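PDB 5F06: glutathione S-transferase family protein from Populus trichocarpa, which probably catalyses the conjugation of glutathione to halide-bearing electrophiles, as a phi-class glutathione transferase that binds glutathione in its thioredoxin-like domain. Local coordinates for residues L17-E22 / A68-I73; P54-E57 / T62-E65. All blocks are in the same frame, centred on the assembly; numbering follows the deposited sequence.

Overall arrangement
Both contacts lie in the thioredoxin-like N-terminal domain, and their centres are about 11 Å apart. Contact 1 joins helix 11-22 to helix 66-76. It is wholly buried and made by apolar packing alone. Contact 2 joins the two strands of the hairpin 55-64. It is held by backbone hydrogen bonds, is buried over most of its length, and reaches partly exposed residues at Glu57 and Thr62. Its other end enters the glutathione site. Helix 66-76 follows strand 61-64 directly and covers the hairpin with Ile69, which packs on Pro54, Leu56 and Leu63, and with Tyr72, which packs on Leu63. Both contacts also touch the second subunit.

Contact 1: L17-E22 / A68-I73; sequences LTCLHE and AITSYI
Cys19 and Leu20 of helix 11-22 pack against Thr70 and Ile73 of helix 66-76. The short helical segments run nearly parallel, with 9° between their directions and their axes 9.7 Å apart at closest approach. Such side-by-side helices on one face of the sheet belong to the thioredoxin-like fold.

The packing is apolar and involves few atoms. Cys19 CB lies 3.7 Å from Thr70 CG2. The sulfur of Cys19 stands anti to the backbone N (chi1 179°), which turns it toward Thr70 and Ile73. There SG lies 3.9 Å from Thr70 CB and 4.1 Å from Ile73 CG2. Leu20 meets Ile73 by the ends of both side chains, which cross at about a right angle. In the Ile73 conformer described, Leu20 CD2 comes to 3.5 Å from Ile73 CD1, and Leu20 CG is 4.0 Å from the same methyl.

Polar groups bond away from the interface. Thr70 presents its methyl to Cys19, while its OG1 bonds to His168 and to the carbonyl of Arg67 in its own helix. On the far side of helix 66-76, Ser71 bonds to Lys97 of the second subunit.

With methyl and methine groups, one methylene and one sulfur at the interface, the contact rests on van der Waals packing of buried groups rather than on directional bonds.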
ATOM      1  N   LEU A  17       5.626   0.719  16.519  1.00  9.07           N
ATOM      2  CA  LEU A  17       6.497   0.674  17.686  1.00  9.71           C
ATOM      3  C   LEU A  17       7.947   0.399  17.303  1.00 10.62           C
ATOM      4  O   LEU A  17       8.857   1.057  17.801  1.00 10.95           O
ATOM      5  CB  LEU A  17       6.009  -0.380  18.678  1.00 10.70           C
ATOM      6  CG  LEU A  17       4.746  -0.009  19.457  1.00 10.33           C
ATOM      7  CD1 LEU A  17       4.264  -1.187  20.266  1.00 10.52           C
ATOM      8  CD2 LEU A  17       5.001   1.187  20.367  1.00 11.17           C
ATOM      9  N   THR A  18       8.173  -0.559  16.409  0.60 10.77           N
ATOM     10  CA  THR A  18       9.538  -0.893  16.029  0.60 11.74           C
ATOM     11  C   THR A  18      10.170   0.272  15.266  0.60 11.26           C
ATOM     12  O   THR A  18      11.361   0.553  15.430  0.60 11.55           O
ATOM     13  CB  THR A  18       9.604  -2.193  15.188  0.60 14.04           C
ATOM     14  OG1 THR A  18      10.972  -2.513  14.903  0.60 15.73           O
ATOM     15  CG2 THR A  18       8.831  -2.055  13.892  0.60 14.02           C
ATOM     16  N   CYS A  19       9.375   0.968  14.456  1.00 10.20           N
ATOM     17  CA  CYS A  19       9.865   2.148  13.749  1.00 10.04           C
ATOM     18  C   CYS A  19      10.278   3.242  14.738  1.00 10.65           C
ATOM     19  O   CYS A  19      11.349   3.838  14.602  1.00 10.69           O
ATOM     20  CB  CYS A  19       8.807   2.689  12.783  1.00  8.87           C
ATOM     21  SG  CYS A  19       9.324   4.188  11.879  1.00 13.46           S
ATOM     22  N   LEU A  20       9.433   3.497  15.733  1.00  9.41           N
ATOM     23  CA  LEU A  20       9.749   4.475  16.772  1.00  9.40           C
ATOM     24  C   LEU A  20      11.079   4.152  17.465  1.00 10.16           C
ATOM     25  O   LEU A  20      11.878   5.053  17.724  1.00 10.00           O
ATOM     26  CB  LEU A  20       8.616   4.549  17.800  1.00  8.69           C
ATOM     27  CG  LEU A  20       7.329   5.224  17.312  1.00  9.62           C
ATOM     28  CD1 LEU A  20       6.133   4.853  18.184  1.00  9.32           C
ATOM     29  CD2 LEU A  20       7.506   6.733  17.283  1.00 11.43           C
ATOM     30  N   HIS A  21      11.327   2.876  17.752  1.00 11.99           N
ATOM     31  CA  HIS A  21      12.565   2.476  18.422  1.00 13.28           C
ATOM     32  C   HIS A  21      13.778   2.581  17.507  1.00 12.69           C
ATOM     33  O   HIS A  21      14.859   2.980  17.954  1.00 14.06           O
ATOM     34  CB  HIS A  21      12.452   1.047  18.963  1.00 12.93           C
ATOM     35  CG  HIS A  21      11.481   0.909  20.090  1.00 14.57           C
ATOM     36  ND1 HIS A  21      11.484   1.756  21.179  1.00 16.50           N
ATOM     37  CD2 HIS A  21      10.482   0.022  20.306  1.00 14.22           C
ATOM     38  CE1 HIS A  21      10.526   1.397  22.015  1.00 16.86           C
ATOM     39  NE2 HIS A  21       9.903   0.347  21.509  1.00 15.45           N
ATOM     40  N   GLU A  22      13.616   2.205  16.240  1.00 11.14           N
ATOM     41  CA  GLU A  22      14.688   2.364  15.264  1.00 12.22           C
ATOM     42  C   GLU A  22      15.149   3.816  15.225  1.00 13.56           C
ATOM     43  O   GLU A  22      16.336   4.097  15.059  1.00 12.80           O
ATOM     44  CB  GLU A  22      14.234   1.921  13.870  1.00 11.33           C
ATOM     45  CG  GLU A  22      14.040   0.419  13.712  1.00 11.88           C
ATOM     46  CD  GLU A  22      15.349  -0.355  13.644  1.00 14.80           C
ATOM     47  OE1 GLU A  22      16.429   0.270  13.649  1.00 15.69           O
ATOM     48  OE2 GLU A  22      15.292  -1.600  13.581  1.00 15.57           O
ATOM     49  N   ALA A  68       1.477   4.752   7.016  1.00  8.66           N
ATOM     50  CA  ALA A  68       1.492   6.208   6.870  1.00  9.53           C
ATOM     51  C   ALA A  68       2.216   6.809   8.071  1.00  9.09           C
ATOM     52  O   ALA A  68       2.979   7.774   7.950  1.00  8.17           O
ATOM     53  CB  ALA A  68       0.081   6.765   6.756  1.00  9.87           C
ATOM     54  N   ILE A  69       1.982   6.217   9.235  1.00  8.74           N
ATOM     55  CA  ILE A  69       2.583   6.706  10.466  1.00  9.24           C
ATOM     56  C   ILE A  69       4.090   6.458  10.456  1.00  9.13           C
ATOM     57  O   ILE A  69       4.870   7.331  10.818  1.00  9.13           O
ATOM     58  CB  ILE A  69       1.945   6.040  11.703  1.00  9.57           C
ATOM     59  CG1 ILE A  69       0.473   6.444  11.815  1.00 10.21           C
ATOM     60  CG2 ILE A  69       2.686   6.445  12.963  1.00 11.57           C
ATOM     61  CD1 ILE A  69      -0.337   5.620  12.811  1.00 11.63           C
ATOM     62  N   THR A  70       4.504   5.271  10.036  1.00  9.97           N
ATOM     63  CA  THR A  70       5.932   4.966   9.966  1.00  9.72           C
ATOM     64  C   THR A  70       6.634   5.859   8.945  1.00 10.29           C
ATOM     65  O   THR A  70       7.730   6.356   9.199  1.00 10.41           O
ATOM     66  CB  THR A  70       6.193   3.497   9.601  1.00 10.15           C
ATOM     67  OG1 THR A  70       5.531   3.175   8.370  1.00  9.68           O
ATOM     68  CG2 THR A  70       5.706   2.565  10.714  1.00 11.26           C
ATOM     69  N   SER A  71       5.997   6.053   7.794  1.00 10.33           N
ATOM     70  CA  SER A  71       6.553   6.884   6.733  1.00 12.86           C
ATOM     71  C   SER A  71       6.715   8.327   7.215  1.00 11.75           C
ATOM     72  O   SER A  71       7.738   8.972   6.968  1.00 12.47           O
ATOM     73  CB  SER A  71       5.657   6.827   5.487  1.00 14.33           C
ATOM     74  OG  SER A  71       6.204   7.570   4.411  1.00 16.43           O
ATOM     75  N   TYR A  72       5.701   8.826   7.910  1.00 11.15           N
ATOM     76  CA  TYR A  72       5.757  10.157   8.502  1.00 12.21           C
ATOM     77  C   TYR A  72       6.933  10.284   9.467  1.00 11.36           C
ATOM     78  O   TYR A  72       7.751  11.199   9.353  1.00 11.58           O
ATOM     79  CB  TYR A  72       4.449  10.463   9.230  1.00 11.40           C
ATOM     80  CG  TYR A  72       4.473  11.774   9.957  1.00 11.32           C
ATOM     81  CD1 TYR A  72       4.544  12.971   9.255  1.00 11.92           C
ATOM     82  CD2 TYR A  72       4.426  11.827  11.342  1.00 10.52           C
ATOM     83  CE1 TYR A  72       4.568  14.179   9.907  1.00 13.39           C
ATOM     84  CE2 TYR A  72       4.450  13.040  12.009  1.00 10.24           C
ATOM     85  CZ  TYR A  72       4.521  14.211  11.284  1.00 12.97           C
ATOM     86  OH  TYR A  72       4.543  15.428  11.928  1.00 13.19           O
ATOM     87  N   ILE A  73       7.005   9.356  10.414  0.74 10.53           N
ATOM     88  CA  ILE A  73       8.067   9.346  11.415  0.74 10.57           C
ATOM     89  C   ILE A  73       9.442   9.242  10.754  0.74 10.99           C
ATOM     90  O   ILE A  73      10.365   9.985  11.098  0.74 10.62           O
ATOM     91  CB  ILE A  73       7.861   8.180  12.405  0.74 10.70           C
ATOM     92  CG1 ILE A  73       6.616   8.439  13.259  0.74 10.73           C
ATOM     93  CG2 ILE A  73       9.078   7.997  13.305  0.74 12.32           C
ATOM     94  CD1 ILE A  73       6.163   7.237  14.071  0.74 10.67           C
TER

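Contact 2: P54-E57 / T62-E65; sequences PALE and TLFE. With GSH (glutathione), chain C.
The beta hairpin 55-64 of the thioredoxin-like domain brings Pro54-Glu57 against Thr62-Glu65, and its open end borders the glutathione site. Leu56 and Leu63 form an antiparallel hydrogen-bonded pair. Leu56 N donates to Leu63 O at 2.8 Å, and Leu63 N donates to Leu56 O at the same length. Both bonds are nearly straight. The two leucine side chains lie side by side beneath helix 66-76, where Ile69 packs on both. Their methyls meet at Leu56 CD2 and Leu63 CD1, 4.1 Å apart.

The other face carries Glu57 and Thr62, a non-hydrogen-bonded pair. Their side chains run alongside each other, and one water donates to both Glu57 OE2 and Thr62 OG1. The other carboxylate oxygen, Glu57 OE1, is hydrogen-bonded to Tyr5 OH.

Pro54 follows a cis peptide bond, the cis-proline of thioredoxin-like folds next to the active site. Its ring packs on Cys12, which binds glutathione covalently. A second water joins the strands to the ligand: it donates to Pro54 O and to GSH O12, and accepts from Glu65 N at 2.9 Å. Glu65 is the N-cap residue of helix 66-76. Its side chain bends at chi2 (-65°), and OE1 accepts from the amino nitrogen N1 of glutathione at 2.8 Å. OE2 forms a salt bridge with Arg106 of the second subunit. Without the carboxylate, as with an alanine in its place, the glutathione amino group would probably lose this acceptor and Arg106 of the second subunit its charged mate. Gln52, Ile53, Ser66 and His39 make further hydrogen bonds to the ligand.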
ATOM      1  N   PRO A  54      -3.538   1.240  14.496  1.00 10.79           N
ATOM      2  CA  PRO A  54      -3.318   2.359  15.410  1.00 10.97           C
ATOM      3  C   PRO A  54      -3.720   3.714  14.849  1.00 10.66           C
ATOM      4  O   PRO A  54      -4.037   3.840  13.669  1.00  8.91           O
ATOM      5  CB  PRO A  54      -1.809   2.311  15.624  1.00 10.62           C
ATOM      6  CG  PRO A  54      -1.295   1.924  14.285  1.00 11.76           C
ATOM      7  CD  PRO A  54      -2.328   0.968  13.701  1.00 11.23           C
ATOM      8  N   ALA A  55      -3.709   4.711  15.726  1.00 10.96           N
ATOM      9  CA  ALA A  55      -3.763   6.104  15.329  1.00 10.52           C
ATOM     10  C   ALA A  55      -2.631   6.845  16.025  1.00  9.72           C
ATOM     11  O   ALA A  55      -2.108   6.381  17.044  1.00  9.20           O
ATOM     12  CB  ALA A  55      -5.099   6.719  15.681  1.00  9.67           C
ATOM     13  N   LEU A  56      -2.255   7.990  15.469  1.00  9.04           N
ATOM     14  CA  LEU A  56      -1.225   8.839  16.052  1.00  8.88           C
ATOM     15  C   LEU A  56      -1.745  10.258  16.234  1.00  9.79           C
ATOM     16  O   LEU A  56      -2.281  10.846  15.298  1.00 10.40           O
ATOM     17  CB  LEU A  56       0.025   8.862  15.171  1.00  8.81           C
ATOM     18  CG  LEU A  56       1.215   9.661  15.714  1.00 10.27           C
ATOM     19  CD1 LEU A  56       1.959   8.866  16.765  1.00 12.70           C
ATOM     20  CD2 LEU A  56       2.156  10.064  14.598  1.00 11.70           C
ATOM     21  N   GLU A  57      -1.600  10.791  17.443  1.00 12.22           N
ATOM     22  CA  GLU A  57      -1.809  12.213  17.693  1.00 13.95           C
ATOM     23  C   GLU A  57      -0.464  12.858  17.991  1.00 13.89           C
ATOM     24  O   GLU A  57       0.243  12.452  18.914  1.00 15.04           O
ATOM     25  CB  GLU A  57      -2.783  12.456  18.858  1.00 17.18           C
ATOM     26  CG  GLU A  57      -4.259  12.284  18.498  1.00 16.89           C
ATOM     27  CD  GLU A  57      -5.191  12.636  19.649  1.00 18.64           C
ATOM     28  OE1 GLU A  57      -4.740  12.567  20.816  1.00 19.36           O
ATOM     29  OE2 GLU A  57      -6.369  12.988  19.388  1.00 18.12           O
ATOM     30  N   THR A  62      -3.319  14.463  13.402  1.00 12.32           N
ATOM     31  CA  THR A  62      -3.826  13.124  13.668  1.00 13.74           C
ATOM     32  C   THR A  62      -3.678  12.244  12.427  1.00 13.18           C
ATOM     33  O   THR A  62      -4.111  12.621  11.335  1.00 12.58           O
ATOM     34  CB  THR A  62      -5.303  13.148  14.101  1.00 13.23           C
ATOM     35  OG1 THR A  62      -5.471  14.076  15.180  1.00 14.11           O
ATOM     36  CG2 THR A  62      -5.763  11.745  14.551  1.00 10.81           C
ATOM     37  N   LEU A  63      -3.066  11.075  12.610  1.00  9.69           N
ATOM     38  CA  LEU A  63      -2.827  10.129  11.520  1.00  8.82           C
ATOM     39  C   LEU A  63      -3.369   8.738  11.823  1.00  8.18           C
ATOM     40  O   LEU A  63      -3.519   8.347  12.985  1.00  8.49           O
ATOM     41  CB  LEU A  63      -1.329  10.011  11.225  1.00  9.90           C
ATOM     42  CG  LEU A  63      -0.541  11.291  10.959  1.00 11.50           C
ATOM     43  CD1 LEU A  63       0.924  10.941  10.746  1.00 12.33           C
ATOM     44  CD2 LEU A  63      -1.093  12.041   9.766  1.00 13.56           C
ATOM     45  N   PHE A  64      -3.650   7.984  10.766  1.00  9.06           N
ATOM     46  CA  PHE A  64      -3.920   6.568  10.901  1.00  9.98           C
ATOM     47  C   PHE A  64      -3.323   5.852   9.683  1.00 10.64           C
ATOM     48  O   PHE A  64      -2.728   6.503   8.821  1.00  9.68           O
ATOM     49  CB  PHE A  64      -5.428   6.298  11.076  1.00 11.07           C
ATOM     50  CG  PHE A  64      -6.285   6.731   9.914  1.00 11.55           C
ATOM     51  CD1 PHE A  64      -6.809   8.010   9.853  1.00 12.24           C
ATOM     52  CD2 PHE A  64      -6.597   5.840   8.899  1.00 11.18           C
ATOM     53  CE1 PHE A  64      -7.612   8.398   8.788  1.00 11.85           C
ATOM     54  CE2 PHE A  64      -7.399   6.222   7.841  1.00 11.67           C
ATOM     55  CZ  PHE A  64      -7.902   7.501   7.785  1.00 11.90           C
ATOM     56  N   GLU A  65      -3.477   4.526   9.643  1.00 10.38           N
ATOM     57  CA  GLU A  65      -2.728   3.615   8.759  1.00  9.29           C
ATOM     58  C   GLU A  65      -1.286   3.498   9.241  1.00 10.52           C
ATOM     59  O   GLU A  65      -0.520   4.469   9.243  1.00  9.28           O
ATOM     60  CB  GLU A  65      -2.766   4.045   7.285  1.00  9.41           C
ATOM     61  CG  GLU A  65      -4.113   3.841   6.636  1.00 10.05           C
ATOM     62  CD  GLU A  65      -4.489   2.368   6.553  1.00 10.39           C
ATOM     63  OE1 GLU A  65      -3.593   1.537   6.279  1.00 11.60           O
ATOM     64  OE2 GLU A  65      -5.676   2.044   6.771  1.00 12.19           O
TER
HETATM   65  N1  GSH C 301      -4.356  -0.991   7.093  1.00 11.55           N
HETATM   66  CA1 GSH C 301      -4.464  -0.825   8.506  1.00 12.66           C
HETATM   67  C1  GSH C 301      -3.122  -0.415   9.075  1.00 12.14           C
HETATM   68  O11 GSH C 301      -2.062  -0.882   8.584  1.00 12.03           O
HETATM   69  O12 GSH C 301      -3.065   0.385  10.040  1.00 11.37           O
HETATM   70  CB1 GSH C 301      -4.933  -2.118   9.146  1.00 12.66           C
HETATM   71  CG1 GSH C 301      -5.302  -1.842  10.597  1.00 13.84           C
HETATM   72  CD1 GSH C 301      -5.719  -3.112  11.326  1.00 14.10           C
HETATM   73  OE1 GSH C 301      -5.874  -4.161  10.719  1.00 13.90           O
HETATM   74  N2  GSH C 301      -5.916  -3.048  12.743  1.00 12.79           N
HETATM   75  CA2 GSH C 301      -6.304  -4.195  13.503  1.00 15.37           C
HETATM   76  C2  GSH C 301      -7.560  -3.866  14.306  1.00 15.97           C
HETATM   77  O2  GSH C 301      -7.766  -2.725  14.668  1.00 13.95           O
HETATM   78  CB2 GSH C 301      -5.210  -4.538  14.490  1.00 18.08           C
HETATM   79  SG2 GSH C 301      -3.798  -5.247  13.672  1.00 20.44           S
HETATM   80  N3  GSH C 301      -8.498  -4.904  14.646  1.00 18.68           N
HETATM   81  CA3 GSH C 301      -9.683  -4.588  15.423  1.00 22.78           C
HETATM   82  C3  GSH C 301     -10.947  -4.738  14.581  1.00 23.74           C
HETATM   83  O31 GSH C 301     -12.056  -4.940  15.147  1.00 24.91           O
HETATM   84  O32 GSH C 301     -10.887  -4.661  13.326  1.00 23.88           O
HETATM   85  O   HOH W   1      -4.506   2.398  11.338  1.00  9.42           O
HETATM   86  O   HOH W   2      -7.408  13.999  16.936  1.00 11.64           O